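Local structure of phosphate binding protein (4JWO) at residues I59-I63 against R297-F303; K104-E108 against E126-I132; V147-N152 against V231-K235; D224-V228 against Y240-Y245. The protein probably binds phosphate as the extracytoplasmic solute receptor of a PstS-type system that carries the ion across the cytoplasmic membrane. All coordinates share one frame; numbering follows the deposited sequence.

Contact 1 of 4, residues I59-I63 against R297-F303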
loop_
_atom_site.group_PDB
_atom_site.type_symbol
_atom_site.label_atom_id
_atom_site.label_comp_id
_atom_site.label_asym_id
_atom_site.label_seq_id
_atom_site.Cartn_x
_atom_site.Cartn_y
_atom_site.Cartn_z
ATOM N N ILE A 59 18.882 15.817 19.813
ATOM C CA ILE A 59 18.637 15.479 18.415
ATOM C C ILE A 59 17.992 16.668 17.694
ATOM O O ILE A 59 17.040 17.260 18.205
ATOM C CB ILE A 59 17.731 14.229 18.294
ATOM C CG1 ILE A 59 18.511 12.963 18.654
ATOM C CG2 ILE A 59 17.183 14.094 16.895
ATOM C CD1 ILE A 59 19.733 12.724 17.785
ATOM N N SER A 60 18.508 17.025 16.516
ATOM C CA SER A 60 18.005 18.199 15.799
ATOM C C SER A 60 18.218 18.160 14.284
ATOM O O SER A 60 18.997 17.355 13.773
ATOM C CB SER A 60 18.653 19.465 16.355
ATOM O OG SER A 60 20.008 19.553 15.951
ATOM N N GLY A 61 17.525 19.048 13.576
ATOM C CA GLY A 61 17.709 19.196 12.143
ATOM C C GLY A 61 16.464 18.963 11.307
ATOM O O GLY A 61 15.391 18.657 11.830
ATOM N N THR A 62 16.614 19.112 9.995
ATOM C CA THR A 62 15.517 18.895 9.062
ATOM C C THR A 62 15.698 17.577 8.322
ATOM O O THR A 62 16.790 17.270 7.842
ATOM C CB THR A 62 15.430 20.033 8.029
ATOM O OG1 THR A 62 15.372 21.292 8.709
ATOM C CG2 THR A 62 14.194 19.873 7.150
ATOM N N ILE A 63 14.621 16.800 8.242
ATOM C CA ILE A 63 14.597 15.575 7.454
ATOM C C ILE A 63 13.570 15.745 6.341
ATOM O O ILE A 63 12.393 15.979 6.609
ATOM C CB ILE A 63 14.214 14.362 8.319
ATOM C CG1 ILE A 63 15.062 14.317 9.590
ATOM C CG2 ILE A 63 14.374 13.062 7.536
ATOM C CD1 ILE A 63 14.584 13.293 10.599
ATOM N N ARG A 297 23.999 11.365 9.899
ATOM C CA ARG A 297 23.250 12.404 10.598
ATOM C C ARG A 297 22.371 11.712 11.630
ATOM O O ARG A 297 21.507 10.915 11.272
ATOM C CB ARG A 297 22.392 13.211 9.617
ATOM C CG ARG A 297 23.186 14.058 8.623
ATOM C CD ARG A 297 22.307 14.548 7.479
ATOM N NE ARG A 297 20.984 14.950 7.946
ATOM C CZ ARG A 297 19.963 15.243 7.146
ATOM N NH1 ARG A 297 20.113 15.189 5.830
ATOM N NH2 ARG A 297 18.794 15.592 7.665
ATOM N N PRO A 298 22.601 11.998 12.921
ATOM C CA PRO A 298 21.929 11.245 13.986
ATOM C C PRO A 298 20.408 11.402 13.995
ATOM O O PRO A 298 19.722 10.505 14.480
ATOM C CB PRO A 298 22.542 11.823 15.266
ATOM C CG PRO A 298 23.850 12.431 14.826
ATOM C CD PRO A 298 23.557 12.978 13.461
ATOM N N GLU A 299 19.886 12.504 13.466
ATOM C CA GLU A 299 18.435 12.677 13.389
ATOM C C GLU A 299 17.805 11.761 12.329
ATOM O O GLU A 299 16.653 11.333 12.461
ATOM C CB GLU A 299 18.060 14.148 13.144
ATOM C CG GLU A 299 18.240 14.650 11.713
ATOM C CD GLU A 299 19.638 15.164 11.437
ATOM O OE1 GLU A 299 20.540 14.917 12.265
ATOM O OE2 GLU A 299 19.838 15.818 10.393
ATOM N N VAL A 300 18.563 11.460 11.278
ATOM C CA VAL A 300 18.100 10.548 10.243
ATOM C C VAL A 300 18.180 9.124 10.766
ATOM O O VAL A 300 17.244 8.340 10.609
ATOM C CB VAL A 300 18.931 10.682 8.958
ATOM C CG1 VAL A 300 18.586 9.581 7.974
ATOM C CG2 VAL A 300 18.711 12.053 8.330
ATOM N N ALA A 301 19.297 8.801 11.410
ATOM C CA ALA A 301 19.469 7.488 12.019
ATOM C C ALA A 301 18.407 7.234 13.082
ATOM O O ALA A 301 17.804 6.164 13.127
ATOM C CB ALA A 301 20.853 7.358 12.612
ATOM N N GLU A 302 18.172 8.229 13.930
ATOM C CA GLU A 302 17.144 8.122 14.959
ATOM C C GLU A 302 15.747 7.936 14.372
ATOM O O GLU A 302 14.903 7.256 14.959
ATOM C CB GLU A 302 17.169 9.345 15.878
ATOM C CG GLU A 302 16.459 9.127 17.191
ATOM C CD GLU A 302 16.946 7.880 17.905
ATOM O OE1 GLU A 302 18.168 7.619 17.889
ATOM O OE2 GLU A 302 16.105 7.155 18.473
ATOM N N PHE A 303 15.501 8.535 13.213
ATOM C CA PHE A 303 14.202 8.406 12.569
ATOM C C PHE A 303 13.951 6.979 12.090
ATOM O O PHE A 303 12.846 6.453 12.230
ATOM C CB PHE A 303 14.062 9.380 11.400
ATOM C CG PHE A 303 12.759 9.250 10.664
ATOM C CD1 PHE A 303 11.570 9.638 11.261
ATOM C CD2 PHE A 303 12.719 8.741 9.374
ATOM C CE1 PHE A 303 10.362 9.516 10.587
ATOM C CE2 PHE A 303 11.513 8.617 8.695
ATOM C CZ PHE A 303 10.334 9.010 9.304
HETATM O O HOH W 1 19.134 18.667 9.167
#
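Ile-63 and Glu-299 lie alongside each other, their side chains running in opposite directions, so that CG1 of Ile-63 passes 3.8 Å from CG of Glu-299 while CD1 ends over the first turn of the helix, 3.4 Å from the carbonyl O of Glu-299. Beyond it the same methyl reaches CB of Phe-303. Ile-59 straddles the helix start at a slant: its CG2 meets CB of Glu-299, and its CD1 sits 3.9 Å from CB of Pro-298. Between the two isoleucines Glu-299 folds back, with chi1 of 77° and a bend at chi2 (-87°) turning the carboxylate toward Arg-297. The guanidinium grips it side-on, NE and NH2 both reaching the single atom OE2 from one face of the carboxylate; the NE to OE2 distance is 2.8 Å. One face of the guanidinium is covered by CG2 of Val-300, and Asp-111 forms a salt bridge with NH1, which should help fix its rotation. A water accepts from Thr-62 N and donates to OE2 of Glu-299. Strand 61-63 and helix 298-303 cross at -50°, a helix packed on strand 61-67, which pairs in parallel with strand 89-93, in an alpha/beta lobe of the periplasmic binding protein fold.

Contact 2 of 4, residues K104-E108 against E126-I132; sequences KFIAE and ECKAKGI
Ile-106 meets Cys-127 where two helix ends pack side by side, and the second helix closes in a Schellman motif: Gly-131 takes a positive phi, Ile-132 N bonds back to Cys-127 O and Gly-131 N to Lys-128 O. The turn thereby sends Ile-132 back toward the first helix, which has a Schellman end of its own at Glu-108. The tight part is apolar. CG1 of Ile-106 lies 3.8 Å from SG of Cys-127, and the sulfur also stands at the edge of the Phe-105 ring, 80° off the ring normal, in a sulfur-aromatic contact. CD1 of Ile-132 reaches over the end of the first helix, 3.7 Å from the carbonyl O of Phe-105, while its CG2 approaches CE2 of the Phe-105 ring. Thr-291 of strand 283-291 touches both Phe-105 and Ile-132, placing this side against the sheet.

Toward solvent the packing gives way to long polar chains and water. Glu-126 and Lys-130 each cross Ile-106 at about a right angle, the lysine with its CD and CE methylenes, the glutamate with both CB and its carboxylate OE1. Lys-130 NZ and Glu-108 OE1 stay 5.7 Å apart, too far for a direct salt bridge, and water joins them. A second water links OE1 to Lys-130 O. The first also donates to Ile-106 O at 2.8 Å, the same carbonyl oxygen that CD of Lys-130 approaches to 3.2 Å.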
loop_
_atom_site.group_PDB
_atom_site.type_symbol
_atom_site.label_atom_id
_atom_site.label_comp_id
_atom_site.label_asym_id
_atom_site.label_seq_id
_atom_site.Cartn_x
_atom_site.Cartn_y
_atom_site.Cartn_z
ATOM N N LYS A 104 13.750 12.351 -7.100
ATOM C CA LYS A 104 14.321 13.351 -6.209
ATOM C C LYS A 104 15.430 12.755 -5.356
ATOM O O LYS A 104 16.373 13.439 -4.977
ATOM C CB LYS A 104 13.239 13.963 -5.316
ATOM C CG LYS A 104 12.128 14.672 -6.074
ATOM C CD LYS A 104 11.540 15.804 -5.241
ATOM C CE LYS A 104 10.349 16.452 -5.928
ATOM N NZ LYS A 104 9.823 17.614 -5.152
ATOM N N PHE A 105 15.295 11.470 -5.051
ATOM C CA PHE A 105 16.298 10.723 -4.308
ATOM C C PHE A 105 17.590 10.684 -5.107
ATOM O O PHE A 105 18.665 10.957 -4.583
ATOM C CB PHE A 105 15.782 9.302 -4.086
ATOM C CG PHE A 105 16.568 8.500 -3.079
ATOM C CD1 PHE A 105 16.510 8.802 -1.727
ATOM C CD2 PHE A 105 17.330 7.414 -3.485
ATOM C CE1 PHE A 105 17.210 8.040 -0.797
ATOM C CE2 PHE A 105 18.034 6.647 -2.559
ATOM C CZ PHE A 105 17.972 6.961 -1.212
ATOM N N ILE A 106 17.468 10.347 -6.386
ATOM C CA ILE A 106 18.613 10.283 -7.291
ATOM C C ILE A 106 19.207 11.678 -7.512
ATOM O O ILE A 106 20.426 11.831 -7.613
ATOM C CB ILE A 106 18.224 9.628 -8.641
ATOM C CG1 ILE A 106 17.963 8.133 -8.440
ATOM C CG2 ILE A 106 19.308 9.831 -9.692
ATOM C CD1 ILE A 106 17.087 7.510 -9.513
ATOM N N ALA A 107 18.346 12.691 -7.568
ATOM C CA ALA A 107 18.796 14.076 -7.720
ATOM C C ALA A 107 19.331 14.657 -6.407
ATOM O O ALA A 107 19.768 15.812 -6.363
ATOM C CB ALA A 107 17.671 14.946 -8.274
ATOM N N GLU A 108 19.289 13.848 -5.348
ATOM C CA GLU A 108 19.812 14.209 -4.029
ATOM C C GLU A 108 19.145 15.444 -3.435
ATOM O O GLU A 108 19.805 16.294 -2.838
ATOM C CB GLU A 108 21.333 14.378 -4.073
ATOM C CG GLU A 108 22.061 13.095 -4.447
ATOM C CD GLU A 108 23.558 13.183 -4.239
ATOM O OE1 GLU A 108 24.251 13.773 -5.097
ATOM O OE2 GLU A 108 24.041 12.660 -3.211
ATOM N N GLU A 126 21.187 4.227 -11.456
ATOM C CA GLU A 126 21.298 5.687 -11.416
ATOM C C GLU A 126 21.854 6.125 -10.069
ATOM O O GLU A 126 22.635 7.069 -9.984
ATOM C CB GLU A 126 19.948 6.373 -11.686
ATOM C CG GLU A 126 19.459 6.261 -13.124
ATOM C CD GLU A 126 18.341 7.240 -13.459
ATOM O OE1 GLU A 126 18.308 8.347 -12.876
ATOM O OE2 GLU A 126 17.495 6.905 -14.316
ATOM N N CYS A 127 21.447 5.422 -9.016
ATOM C CA CYS A 127 21.967 5.680 -7.681
ATOM C C CYS A 127 23.461 5.385 -7.608
ATOM O O CYS A 127 24.247 6.235 -7.186
ATOM C CB CYS A 127 21.211 4.855 -6.637
ATOM S SG CYS A 127 19.579 5.522 -6.247
ATOM N N LYS A 128 23.850 4.189 -8.036
ATOM C CA LYS A 128 25.249 3.780 -7.978
ATOM C C LYS A 128 26.139 4.725 -8.774
ATOM O O LYS A 128 27.222 5.071 -8.323
ATOM C CB LYS A 128 25.437 2.341 -8.462
ATOM C CG LYS A 128 24.910 1.292 -7.492
ATOM C CD LYS A 128 25.513 -0.083 -7.754
ATOM C CE LYS A 128 26.955 -0.150 -7.288
ATOM N NZ LYS A 128 27.268 -1.461 -6.654
ATOM N N ALA A 129 25.663 5.149 -9.942
ATOM C CA ALA A 129 26.432 6.048 -10.805
ATOM C C ALA A 129 26.753 7.362 -10.104
ATOM O O ALA A 129 27.739 8.017 -10.431
ATOM C CB ALA A 129 25.686 6.307 -12.100
ATOM N N LYS A 130 25.919 7.739 -9.139
ATOM C CA LYS A 130 26.080 9.014 -8.443
ATOM C C LYS A 130 26.729 8.859 -7.074
ATOM O O LYS A 130 26.783 9.806 -6.296
ATOM C CB LYS A 130 24.728 9.720 -8.306
ATOM C CG LYS A 130 24.286 10.452 -9.560
ATOM C CD LYS A 130 22.826 10.852 -9.472
ATOM C CE LYS A 130 22.417 11.715 -10.651
ATOM N NZ LYS A 130 23.142 13.018 -10.686
ATOM N N GLY A 131 27.212 7.661 -6.780
ATOM C CA GLY A 131 27.844 7.400 -5.504
ATOM C C GLY A 131 26.845 7.259 -4.372
ATOM O O GLY A 131 27.217 7.305 -3.201
ATOM N N ILE A 132 25.573 7.083 -4.720
ATOM C CA ILE A 132 24.516 6.975 -3.721
ATOM C C ILE A 132 24.416 5.537 -3.216
ATOM O O ILE A 132 24.107 4.618 -3.976
ATOM C CB ILE A 132 23.150 7.442 -4.284
ATOM C CG1 ILE A 132 23.238 8.888 -4.782
ATOM C CG2 ILE A 132 22.062 7.326 -3.231
ATOM C CD1 ILE A 132 21.924 9.416 -5.336
HETATM O O HOH W 2 22.380 13.823 -7.713
HETATM O O HOH W 3 26.271 12.489 -6.905
#

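Contact 3 of 4, residues V147-N152 against V231-K235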
loop_
_atom_site.group_PDB
_atom_site.type_symbol
_atom_site.label_atom_id
_atom_site.label_comp_id
_atom_site.label_asym_id
_atom_site.label_seq_id
_atom_site.Cartn_x
_atom_site.Cartn_y
_atom_site.Cartn_z
ATOM N N VAL A 147 -14.392 -7.012 -2.070
ATOM C CA VAL A 147 -15.496 -7.615 -1.344
ATOM C C VAL A 147 -16.775 -7.637 -2.163
ATOM O O VAL A 147 -17.013 -6.772 -2.999
ATOM C CB VAL A 147 -15.764 -6.875 -0.005
ATOM C CG1 VAL A 147 -14.581 -7.043 0.938
ATOM C CG2 VAL A 147 -16.040 -5.384 -0.253
ATOM N N ILE A 148 -17.576 -8.665 -1.928
ATOM C CA ILE A 148 -18.913 -8.764 -2.478
ATOM C C ILE A 148 -19.899 -8.987 -1.339
ATOM O O ILE A 148 -19.503 -9.215 -0.189
ATOM C CB ILE A 148 -19.007 -9.880 -3.539
ATOM C CG1 ILE A 148 -18.482 -11.204 -2.979
ATOM C CG2 ILE A 148 -18.219 -9.480 -4.777
ATOM C CD1 ILE A 148 -18.557 -12.393 -3.967
ATOM N N ASN A 149 -21.187 -8.904 -1.637
ATOM C CA ASN A 149 -22.194 -9.149 -0.627
ATOM C C ASN A 149 -22.203 -10.640 -0.340
ATOM O O ASN A 149 -21.990 -11.435 -1.251
ATOM C CB ASN A 149 -23.553 -8.704 -1.158
ATOM C CG ASN A 149 -24.632 -8.800 -0.123
ATOM O OD1 ASN A 149 -25.256 -9.852 0.048
ATOM N ND2 ASN A 149 -24.872 -7.696 0.582
ATOM N N PRO A 150 -22.422 -11.036 0.924
ATOM C CA PRO A 150 -22.373 -12.475 1.206
ATOM C C PRO A 150 -23.387 -13.294 0.413
ATOM O O PRO A 150 -23.172 -14.498 0.249
ATOM C CB PRO A 150 -22.674 -12.542 2.708
ATOM C CG PRO A 150 -22.130 -11.249 3.230
ATOM C CD PRO A 150 -22.528 -10.245 2.164
ATOM N N ALA A 151 -24.465 -12.667 -0.065
ATOM C CA ALA A 151 -25.479 -13.381 -0.848
ATOM C C ALA A 151 -25.001 -13.709 -2.266
ATOM O O ALA A 151 -25.645 -14.475 -2.978
ATOM C CB ALA A 151 -26.771 -12.595 -0.903
ATOM N N ASN A 152 -23.880 -13.123 -2.671
ATOM C CA ASN A 152 -23.269 -13.396 -3.975
ATOM C C ASN A 152 -22.463 -14.693 -3.897
ATOM O O ASN A 152 -21.451 -14.753 -3.205
ATOM C CB ASN A 152 -22.348 -12.219 -4.341
ATOM C CG ASN A 152 -21.743 -12.332 -5.734
ATOM O OD1 ASN A 152 -21.507 -13.429 -6.243
ATOM N ND2 ASN A 152 -21.473 -11.183 -6.350
ATOM N N VAL A 231 -21.671 -2.151 0.621
ATOM C CA VAL A 231 -21.603 -3.543 0.202
ATOM C C VAL A 231 -22.619 -4.404 0.948
ATOM O O VAL A 231 -23.283 -5.252 0.348
ATOM C CB VAL A 231 -20.172 -4.091 0.365
ATOM C CG1 VAL A 231 -20.133 -5.593 0.063
ATOM C CG2 VAL A 231 -19.233 -3.307 -0.547
ATOM N N VAL A 232 -22.759 -4.192 2.256
ATOM C CA VAL A 232 -23.775 -4.893 3.034
ATOM C C VAL A 232 -25.197 -4.702 2.480
ATOM O O VAL A 232 -26.000 -5.636 2.455
ATOM C CB VAL A 232 -23.737 -4.453 4.526
ATOM C CG1 VAL A 232 -24.868 -5.096 5.322
ATOM C CG2 VAL A 232 -22.378 -4.783 5.137
ATOM N N ASP A 233 -25.481 -3.493 1.998
ATOM C CA ASP A 233 -26.835 -3.106 1.601
ATOM C C ASP A 233 -27.213 -3.461 0.159
ATOM O O ASP A 233 -28.380 -3.372 -0.211
ATOM C CB ASP A 233 -27.020 -1.595 1.792
ATOM C CG ASP A 233 -27.220 -1.207 3.237
ATOM O OD1 ASP A 233 -27.593 -2.080 4.046
ATOM O OD2 ASP A 233 -27.017 -0.016 3.555
ATOM N N SER A 234 -26.241 -3.857 -0.652
ATOM C CA SER A 234 -26.509 -4.158 -2.057
ATOM C C SER A 234 -26.060 -5.561 -2.435
ATOM O O SER A 234 -24.870 -5.875 -2.396
ATOM C CB SER A 234 -25.828 -3.147 -2.979
ATOM O OG SER A 234 -26.016 -3.524 -4.331
ATOM N N LYS A 235 -27.024 -6.390 -2.818
ATOM C CA LYS A 235 -26.753 -7.782 -3.179
ATOM C C LYS A 235 -25.759 -7.885 -4.318
ATOM O O LYS A 235 -24.968 -8.828 -4.389
ATOM C CB LYS A 235 -28.050 -8.474 -3.597
ATOM C CG LYS A 235 -29.084 -8.609 -2.492
ATOM C CD LYS A 235 -28.684 -9.675 -1.486
ATOM C CE LYS A 235 -29.846 -10.080 -0.586
ATOM N NZ LYS A 235 -29.953 -9.226 0.631
HETATM O O HOH W 4 -22.178 -8.882 -4.527
#
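With chi1 at -174°, Asn-149 carries its amide away from its own backbone N and into the last turn of helix 224-233, and chi2 of -87° turns ND2 toward Val-231. The resulting hydrogen bond from ND2 to Val-231 O is 2.9 Å long and nearly straight (172°), lying in the carbonyl plane and almost in the amide plane as well. Val-232 O is also near ND2, at 3.0 Å. On the other side of the amide, OD1 accepts from Ala-151 N in an Asx turn, within the type I turn from Asn-149 to Asn-152. Lys-235, bent at chi2, lays its CD 3.5 Å from CB of Ala-151 and obliquely across the asparagine. A water accepts from Asn-149 N and Asn-152 ND2 and donates to Lys-235 O, bridging the two loops; OD1 of Asn-152 is held by Phe-154 and Ala-155. Deeper in, CG2 of Val-231 packs 3.8 Å from CG2 of Val-147, and its CG1 rests on the carbonyl carbon of Ile-148. One amide thus serves both segments, its oxygen shaping the turn that leaves strand 134-148 and its nitrogen capturing a carbonyl at the helix end, which fixes its rotation and ties the two chain exits together.

Contact 4 of 4, residues D224-V228 against Y240-Y245; sequences DNILV and YFGYAY. With SO4 (sulfate ion), chain D; FMT (formic acid), chain E.
Over one face of the Tyr-245 ring lies CB of Asp-224, 3.5 Å from the centroid and 10° off the ring normal, a CH-pi contact above the centre. The carboxylate of Asp-224 stands almost perpendicular to that ring (88°), with OD2 at 3.2 Å from CD2. At the ring edge sit the amide of Asn-225 and a sulfate, whose O3 accepts a hydrogen bond of 2.8 Å from the tyrosine OH; Lys-320 also binds this ion and makes a cation-pi contact with the ring. The second ring, Phe-241, projects from the strand with chi1 of 41°, CG wedged between backbone N and carbonyl carbon, which brings it beneath the helix. Leu-227 slides past it in the opposite direction, CB 3.9 Å from CD2, whereas Val-228 crosses at about a right angle, its CG2 3.7 Å from CZ. A water accepts from Gly-242 N at the start of helix 243-247. Apolar packing therefore seats helix 224-233 on strand 237-242, while Asp-224 and Asn-225 at its start bring polar groups to Tyr-245. The sulfate probably comes from the crystallisation liquor; bound by Tyr-245 and Lys-320, it marks a spot that can hold an oxyanion without identifying the phosphate site.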
loop_
_atom_site.group_PDB
_atom_site.type_symbol
_atom_site.label_atom_id
_atom_site.label_comp_id
_atom_site.label_asym_id
_atom_site.label_seq_id
_atom_site.Cartn_x
_atom_site.Cartn_y
_atom_site.Cartn_z
ATOM N N ASP A 224 -14.170 4.318 4.926
ATOM C CA ASP A 224 -14.297 2.920 4.525
ATOM C C ASP A 224 -15.479 2.256 5.226
ATOM O O ASP A 224 -16.001 1.245 4.755
ATOM C CB ASP A 224 -13.000 2.147 4.796
ATOM C CG ASP A 224 -11.901 2.460 3.790
ATOM O OD1 ASP A 224 -12.173 3.107 2.762
ATOM O OD2 ASP A 224 -10.762 2.002 4.021
ATOM N N ASN A 225 -15.920 2.825 6.342
ATOM C CA ASN A 225 -17.069 2.259 7.042
ATOM C C ASN A 225 -18.349 2.454 6.240
ATOM O O ASN A 225 -19.275 1.642 6.324
ATOM C CB ASN A 225 -17.248 2.897 8.424
ATOM C CG ASN A 225 -15.993 2.835 9.265
ATOM O OD1 ASN A 225 -15.392 3.870 9.589
ATOM N ND2 ASN A 225 -15.595 1.629 9.634
ATOM N N ILE A 226 -18.406 3.546 5.482
ATOM C CA ILE A 226 -19.526 3.808 4.584
ATOM C C ILE A 226 -19.503 2.838 3.403
ATOM O O ILE A 226 -20.552 2.360 2.966
ATOM C CB ILE A 226 -19.520 5.289 4.110
ATOM C CG1 ILE A 226 -19.851 6.192 5.298
ATOM C CG2 ILE A 226 -20.508 5.508 2.959
ATOM C CD1 ILE A 226 -19.841 7.665 4.969
ATOM N N LEU A 227 -18.311 2.546 2.886
ATOM C CA LEU A 227 -18.185 1.561 1.806
ATOM C C LEU A 227 -18.619 0.173 2.274
ATOM O O LEU A 227 -19.315 -0.540 1.546
ATOM C CB LEU A 227 -16.754 1.509 1.271
ATOM C CG LEU A 227 -16.189 2.822 0.730
ATOM C CD1 LEU A 227 -14.760 2.577 0.251
ATOM C CD2 LEU A 227 -17.063 3.367 -0.410
ATOM N N VAL A 228 -18.200 -0.213 3.479
ATOM C CA VAL A 228 -18.632 -1.483 4.066
ATOM C C VAL A 228 -20.149 -1.571 4.075
ATOM O O VAL A 228 -20.716 -2.572 3.626
ATOM C CB VAL A 228 -18.073 -1.667 5.508
ATOM C CG1 VAL A 228 -18.756 -2.831 6.231
ATOM C CG2 VAL A 228 -16.564 -1.867 5.463
ATOM N N TYR A 240 -13.859 -2.267 -2.976
ATOM C CA TYR A 240 -12.495 -2.504 -2.515
ATOM C C TYR A 240 -12.110 -1.505 -1.448
ATOM O O TYR A 240 -12.581 -0.368 -1.449
ATOM C CB TYR A 240 -11.471 -2.479 -3.667
ATOM C CG TYR A 240 -11.173 -1.118 -4.267
ATOM C CD1 TYR A 240 -10.145 -0.327 -3.767
ATOM C CD2 TYR A 240 -11.894 -0.641 -5.359
ATOM C CE1 TYR A 240 -9.852 0.914 -4.324
ATOM C CE2 TYR A 240 -11.614 0.617 -5.922
ATOM C CZ TYR A 240 -10.583 1.375 -5.399
ATOM O OH TYR A 240 -10.275 2.606 -5.950
ATOM N N PHE A 241 -11.255 -1.955 -0.538
ATOM C CA PHE A 241 -10.722 -1.130 0.545
ATOM C C PHE A 241 -9.649 -1.920 1.276
ATOM O O PHE A 241 -9.408 -3.081 0.964
ATOM C CB PHE A 241 -11.812 -0.579 1.502
ATOM C CG PHE A 241 -12.916 -1.562 1.850
ATOM C CD1 PHE A 241 -12.679 -2.645 2.689
ATOM C CD2 PHE A 241 -14.195 -1.375 1.359
ATOM C CE1 PHE A 241 -13.714 -3.543 3.017
ATOM C CE2 PHE A 241 -15.228 -2.250 1.694
ATOM C CZ PHE A 241 -14.984 -3.337 2.512
ATOM N N GLY A 242 -8.991 -1.287 2.237
ATOM C CA GLY A 242 -7.893 -1.923 2.935
ATOM C C GLY A 242 -8.350 -3.117 3.742
ATOM O O GLY A 242 -9.479 -3.167 4.235
ATOM N N TYR A 243 -7.449 -4.077 3.895
ATOM C CA TYR A 243 -7.749 -5.339 4.561
ATOM C C TYR A 243 -8.314 -5.160 5.976
ATOM O O TYR A 243 -9.192 -5.924 6.403
ATOM C CB TYR A 243 -6.499 -6.228 4.578
ATOM C CG TYR A 243 -6.684 -7.480 5.386
ATOM C CD1 TYR A 243 -7.303 -8.597 4.841
ATOM C CD2 TYR A 243 -6.264 -7.541 6.715
ATOM C CE1 TYR A 243 -7.488 -9.747 5.601
ATOM C CE2 TYR A 243 -6.448 -8.684 7.469
ATOM C CZ TYR A 243 -7.057 -9.775 6.908
ATOM O OH TYR A 243 -7.246 -10.909 7.669
ATOM N N ALA A 244 -7.819 -4.159 6.702
ATOM C CA ALA A 244 -8.243 -3.958 8.088
ATOM C C ALA A 244 -9.741 -3.754 8.170
ATOM O O ALA A 244 -10.388 -4.233 9.097
ATOM C CB ALA A 244 -7.502 -2.778 8.723
ATOM N N TYR A 245 -10.304 -3.063 7.183
ATOM C CA TYR A 245 -11.738 -2.815 7.186
ATOM C C TYR A 245 -12.543 -4.055 6.791
ATOM O O TYR A 245 -13.676 -4.217 7.220
ATOM C CB TYR A 245 -12.073 -1.587 6.316
ATOM C CG TYR A 245 -11.696 -0.278 6.985
ATOM C CD1 TYR A 245 -12.559 0.326 7.890
ATOM C CD2 TYR A 245 -10.482 0.350 6.718
ATOM C CE1 TYR A 245 -12.229 1.524 8.516
ATOM C CE2 TYR A 245 -10.146 1.554 7.339
ATOM C CZ TYR A 245 -11.026 2.129 8.238
ATOM O OH TYR A 245 -10.712 3.320 8.865
HETATM S S SO4 D . -11.777 3.653 12.213
HETATM O O1 SO4 D . -12.604 4.204 13.293
HETATM O O2 SO4 D . -11.507 2.243 12.486
HETATM O O3 SO4 D . -12.486 3.741 10.932
HETATM O O4 SO4 D . -10.532 4.423 12.165
HETATM C C FMT E . -6.702 -10.294 10.654
HETATM O O1 FMT E . -7.580 -11.066 10.269
HETATM O O2 FMT E . -6.914 -9.232 11.240
HETATM O O HOH W 5 -8.779 1.554 2.706
#

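From the N terminus, strand 61-67 opens the longest loop, closed by contact 1 when helix 298-308 packs back on it; the other three contacts nest inside. Contact 2 closes first, a short loop joining helices 98-106 and 121-129 on the same side of the chain's centre as contact 1, the centres about 20 Å apart. Strand 134-148 then leads to the opposite side, where contact 3 opens at its end. Contacts 3 and 4 cross, their segments alternating along the chain: both use helix 224-233, set against neighbouring strands 134-148 and 237-242, and they touch where Val-147 CG2 lies 3.6 Å from Phe-241 CZ. The centres of contacts 1 and 3 are about 48 Å apart.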